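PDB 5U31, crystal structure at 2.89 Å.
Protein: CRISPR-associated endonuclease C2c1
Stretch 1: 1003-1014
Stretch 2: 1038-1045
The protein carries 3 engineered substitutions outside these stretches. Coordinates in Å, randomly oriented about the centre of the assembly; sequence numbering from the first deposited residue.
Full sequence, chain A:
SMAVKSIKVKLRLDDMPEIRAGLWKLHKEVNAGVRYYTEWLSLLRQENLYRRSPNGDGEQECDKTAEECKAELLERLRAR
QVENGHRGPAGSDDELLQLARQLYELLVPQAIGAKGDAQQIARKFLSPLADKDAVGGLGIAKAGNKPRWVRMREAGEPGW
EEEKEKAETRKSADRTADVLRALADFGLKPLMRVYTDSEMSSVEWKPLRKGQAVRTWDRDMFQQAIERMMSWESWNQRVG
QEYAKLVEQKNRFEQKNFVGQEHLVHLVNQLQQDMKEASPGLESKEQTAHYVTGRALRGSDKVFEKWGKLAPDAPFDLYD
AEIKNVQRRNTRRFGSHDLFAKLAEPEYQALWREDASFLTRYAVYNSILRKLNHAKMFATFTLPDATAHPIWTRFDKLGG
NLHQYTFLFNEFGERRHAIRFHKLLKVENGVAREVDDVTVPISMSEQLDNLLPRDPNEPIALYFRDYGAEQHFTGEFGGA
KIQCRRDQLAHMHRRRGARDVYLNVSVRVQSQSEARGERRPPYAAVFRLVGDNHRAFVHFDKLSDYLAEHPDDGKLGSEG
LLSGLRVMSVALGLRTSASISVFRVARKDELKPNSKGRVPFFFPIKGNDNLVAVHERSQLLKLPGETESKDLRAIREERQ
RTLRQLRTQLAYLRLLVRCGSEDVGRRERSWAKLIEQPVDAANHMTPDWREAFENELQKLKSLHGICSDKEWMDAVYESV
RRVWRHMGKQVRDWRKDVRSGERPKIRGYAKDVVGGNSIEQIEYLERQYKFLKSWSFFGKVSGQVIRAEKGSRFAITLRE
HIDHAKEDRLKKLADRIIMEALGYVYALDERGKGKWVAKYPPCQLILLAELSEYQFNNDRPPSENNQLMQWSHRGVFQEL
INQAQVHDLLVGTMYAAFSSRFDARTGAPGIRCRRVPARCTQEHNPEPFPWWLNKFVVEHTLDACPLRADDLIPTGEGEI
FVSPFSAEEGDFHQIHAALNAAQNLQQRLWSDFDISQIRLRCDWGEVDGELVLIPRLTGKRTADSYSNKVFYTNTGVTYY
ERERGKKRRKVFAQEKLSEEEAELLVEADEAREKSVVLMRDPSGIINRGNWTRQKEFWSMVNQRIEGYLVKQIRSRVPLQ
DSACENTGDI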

# COMPACT_ATOMS: atom_id res chain seq x y z
N ASP A 1003 24.98 25.46 -0.74
CA ASP A 1003 24.93 26.41 -1.84
C ASP A 1003 26.10 27.37 -1.71
O ASP A 1003 26.51 27.72 -0.60
CB ASP A 1003 23.61 27.21 -1.84
CG ASP A 1003 22.37 26.32 -1.80
OD1 ASP A 1003 21.90 26.00 -0.69
OD2 ASP A 1003 21.87 25.95 -2.89
N TRP A 1004 26.65 27.78 -2.85
CA TRP A 1004 27.78 28.69 -2.85
C TRP A 1004 27.35 30.10 -2.41
O TRP A 1004 26.17 30.47 -2.47
CB TRP A 1004 28.42 28.76 -4.23
CG TRP A 1004 29.21 27.55 -4.60
CD1 TRP A 1004 28.81 26.52 -5.40
CD2 TRP A 1004 30.55 27.25 -4.21
NE1 TRP A 1004 29.82 25.59 -5.52
CE2 TRP A 1004 30.90 26.02 -4.80
CE3 TRP A 1004 31.49 27.90 -3.41
CZ2 TRP A 1004 32.14 25.42 -4.61
CZ3 TRP A 1004 32.73 27.31 -3.22
CH2 TRP A 1004 33.04 26.09 -3.82
N GLY A 1005 28.33 30.89 -1.98
CA GLY A 1005 28.07 32.25 -1.57
C GLY A 1005 29.31 32.89 -1.00
O GLY A 1005 30.37 32.26 -0.87
N GLU A 1006 29.17 34.17 -0.67
CA GLU A 1006 30.22 34.95 -0.02
C GLU A 1006 29.92 35.06 1.46
O GLU A 1006 28.77 35.29 1.86
CB GLU A 1006 30.33 36.35 -0.63
CG GLU A 1006 30.61 36.38 -2.12
CD GLU A 1006 30.49 37.78 -2.69
OE1 GLU A 1006 30.20 37.90 -3.90
OE2 GLU A 1006 30.68 38.75 -1.93
N VAL A 1007 30.95 34.89 2.29
CA VAL A 1007 30.79 35.01 3.73
C VAL A 1007 31.85 35.96 4.27
O VAL A 1007 31.53 37.07 4.73
CB VAL A 1007 30.86 33.64 4.42
CG1 VAL A 1007 30.93 33.81 5.93
CG2 VAL A 1007 29.65 32.80 4.05
N ASP A 1008 33.11 35.55 4.21
CA ASP A 1008 34.23 36.35 4.68
C ASP A 1008 35.15 36.72 3.53
O ASP A 1008 36.38 36.70 3.66
CB ASP A 1008 34.99 35.62 5.79
CG ASP A 1008 34.42 35.89 7.16
OD1 ASP A 1008 35.15 36.45 8.01
OD2 ASP A 1008 33.23 35.57 7.39
N GLY A 1009 34.57 37.06 2.39
CA GLY A 1009 35.32 37.46 1.23
C GLY A 1009 35.66 36.35 0.26
O GLY A 1009 36.03 36.63 -0.89
N GLU A 1010 35.55 35.09 0.69
CA GLU A 1010 35.88 33.95 -0.16
C GLU A 1010 34.62 33.17 -0.51
O GLU A 1010 33.60 33.23 0.18
CB GLU A 1010 36.90 33.03 0.52
CG GLU A 1010 36.40 32.35 1.79
CD GLU A 1010 37.38 31.31 2.31
OE1 GLU A 1010 37.78 31.39 3.49
OE2 GLU A 1010 37.77 30.42 1.52
N LEU A 1011 34.71 32.44 -1.62
CA LEU A 1011 33.62 31.57 -2.07
C LEU A 1011 33.64 30.30 -1.23
O LEU A 1011 34.64 29.58 -1.20
CB LEU A 1011 33.76 31.25 -3.55
CG LEU A 1011 33.09 32.23 -4.52
CD1 LEU A 1011 33.30 31.80 -5.96
CD2 LEU A 1011 31.60 32.36 -4.19
N VAL A 1012 32.53 30.03 -0.56
CA VAL A 1012 32.41 28.89 0.35
C VAL A 1012 31.05 28.24 0.13
O VAL A 1012 30.18 28.78 -0.56
CB VAL A 1012 32.58 29.31 1.82
CG1 VAL A 1012 34.03 29.65 2.11
CG2 VAL A 1012 31.68 30.50 2.13
N LEU A 1013 30.88 27.07 0.72
CA LEU A 1013 29.62 26.34 0.67
C LEU A 1013 28.82 26.63 1.93
O LEU A 1013 29.31 26.41 3.04
CB LEU A 1013 29.86 24.84 0.52
CG LEU A 1013 30.16 24.35 -0.90
CD1 LEU A 1013 30.04 22.84 -0.94
CD2 LEU A 1013 29.20 24.98 -1.88
N ILE A 1014 27.60 27.13 1.75
CA ILE A 1014 26.72 27.45 2.87
C ILE A 1014 25.73 26.30 3.02
O ILE A 1014 24.86 26.13 2.15
CB ILE A 1014 26.00 28.79 2.65
CG1 ILE A 1014 27.01 29.92 2.51
CG2 ILE A 1014 25.04 29.06 3.80
CD1 ILE A 1014 26.40 31.26 2.21
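Stretch 2 1038-1045: TYYERERG

A segment can pack on a β-hairpin without adding a strand to its sheet, held chiefly through side chains, and residues 1038-1045 of the endonuclease C2c1 illustrate how. The hairpin of stretch 1 pairs Asp1003 with Ile1014 and Gly1005 with Val1012 through its own backbone hydrogen bonds, the one from Gly1005 N to Val1012 O being weak, and the turn between its two strands carries Asp1008 and Glu1010. No backbone hydrogen bond joins stretch 2 to it. The second segment is extended at first, with Tyr1040 and Glu1041 in a strand, and then runs as a looser chain. Its direction follows from the register: the CA of Tyr1039 lies 8.6 Å from the CA of Leu1013, whereas the CA of Gly1045 lies 7.0 Å from the CA of Val1007. The segment therefore advances from the paired strands toward the turn, running across the hairpin.

Thr1038 opens the segment beyond reach of the hairpin. Tyr1039 makes the apolar contact: its CE1 lies 3.5 Å from Leu1013 CD1, and its OH approaches Trp1004 CZ2 at 3.6 Å. The indole meets the tyrosine ring at its edge, with Trp1004 CH2 4.1 Å from Tyr1039 CE1, so one aromatic side chain touches residues from both strands of the hairpin. Tyr1040 and Glu1041 make no contact with stretch 1.

At Arg1042 the character of the contact changes from apolar to charged. Its CA-to-CB bond points toward the hairpin, and the residue has the largest area covered by the other stretch. Arg1042 NE donates a hydrogen bond to Glu1010 OE1 at 2.9 Å, within a salt bridge. The same guanidinium also borders aliphatic groups, Arg1042 NH1 being 3.5 Å from Val1012 CG1 and 4.1 Å from Val1007 CB, which sits at its edge. A planar cation can thus meet a carboxylate and still pack against hydrocarbon.

Glu1043 again stays clear of the hairpin, but its carbonyl O accepts a weak hydrogen bond from Arg1044 NE, at 3.0 Å. With its CA-to-CB bond toward stretch 1, Arg1044 forms the second salt bridge, NH2 donating to Asp1008 OD1 at 3.2 Å, while its CB rests 3.6 Å from Val1007 CG1. The two arginines consequently engage different carboxylates near the turn, with Val1007 touching both. Gly1045 closes the segment at a positive phi of 66°, a conformation that favours glycine, and its backbone C lies 4.1 Å from Val1007 CG1. Together the two stretches bury 438 Å², counting both sides.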

# COMPACT_ATOMS: atom_id res chain seq x y z
N THR A 1038 37.54 18.28 -1.69
CA THR A 1038 37.62 18.03 -0.26
C THR A 1038 37.41 19.33 0.51
O THR A 1038 38.23 20.24 0.43
CB THR A 1038 38.97 17.41 0.11
OG1 THR A 1038 39.11 16.16 -0.57
CG2 THR A 1038 39.07 17.20 1.61
N TYR A 1039 36.33 19.38 1.28
CA TYR A 1039 35.90 20.60 1.96
C TYR A 1039 36.22 20.53 3.45
O TYR A 1039 36.29 19.45 4.05
CB TYR A 1039 34.40 20.83 1.73
CG TYR A 1039 34.08 21.15 0.29
CD1 TYR A 1039 33.75 22.45 -0.10
CD2 TYR A 1039 34.14 20.18 -0.70
CE1 TYR A 1039 33.47 22.75 -1.42
CE2 TYR A 1039 33.87 20.47 -2.03
CZ TYR A 1039 33.53 21.76 -2.38
OH TYR A 1039 33.26 22.07 -3.70
N TYR A 1040 36.43 21.72 4.04
CA TYR A 1040 36.77 21.87 5.45
C TYR A 1040 35.92 22.98 6.06
O TYR A 1040 35.54 23.93 5.38
CB TYR A 1040 38.26 22.21 5.64
CG TYR A 1040 39.19 21.32 4.84
CD1 TYR A 1040 39.65 20.13 5.37
CD2 TYR A 1040 39.60 21.68 3.57
CE1 TYR A 1040 40.49 19.31 4.65
CE2 TYR A 1040 40.45 20.88 2.84
CZ TYR A 1040 40.89 19.69 3.39
OH TYR A 1040 41.74 18.87 2.67
N GLU A 1041 35.64 22.85 7.36
CA GLU A 1041 34.71 23.75 8.03
C GLU A 1041 35.39 25.04 8.48
O GLU A 1041 36.57 25.04 8.87
CB GLU A 1041 34.07 23.07 9.24
CG GLU A 1041 33.41 21.73 8.96
CD GLU A 1041 33.00 21.01 10.23
OE1 GLU A 1041 33.67 21.20 11.27
OE2 GLU A 1041 32.01 20.25 10.19
N ARG A 1042 34.64 26.13 8.44
CA ARG A 1042 35.02 27.41 9.03
C ARG A 1042 34.02 27.76 10.13
O ARG A 1042 33.20 26.93 10.53
CB ARG A 1042 35.09 28.51 7.96
CG ARG A 1042 36.42 28.57 7.24
CD ARG A 1042 36.85 30.00 6.94
NE ARG A 1042 36.16 30.60 5.80
CZ ARG A 1042 35.10 31.40 5.89
NH1 ARG A 1042 34.55 31.90 4.79
NH2 ARG A 1042 34.59 31.70 7.08
N GLU A 1043 34.08 29.00 10.61
CA GLU A 1043 33.28 29.43 11.76
C GLU A 1043 32.77 30.86 11.58
O GLU A 1043 33.03 31.75 12.39
CB GLU A 1043 34.08 29.31 13.05
CG GLU A 1043 34.41 27.88 13.46
CD GLU A 1043 35.43 27.82 14.58
OE1 GLU A 1043 35.92 28.89 15.00
OE2 GLU A 1043 35.74 26.70 15.04
N ARG A 1044 32.03 31.11 10.50
CA ARG A 1044 31.47 32.44 10.28
C ARG A 1044 30.02 32.46 9.84
O ARG A 1044 29.40 33.53 9.91
CB ARG A 1044 32.31 33.21 9.25
CG ARG A 1044 33.74 33.49 9.69
CD ARG A 1044 33.78 34.39 10.91
NE ARG A 1044 34.88 34.04 11.80
CZ ARG A 1044 36.11 34.54 11.71
NH1 ARG A 1044 37.05 34.15 12.56
NH2 ARG A 1044 36.40 35.42 10.76
N GLY A 1045 29.44 31.35 9.40
CA GLY A 1045 28.03 31.32 9.02
C GLY A 1045 27.69 32.15 7.79
O GLY A 1045 26.65 31.95 7.16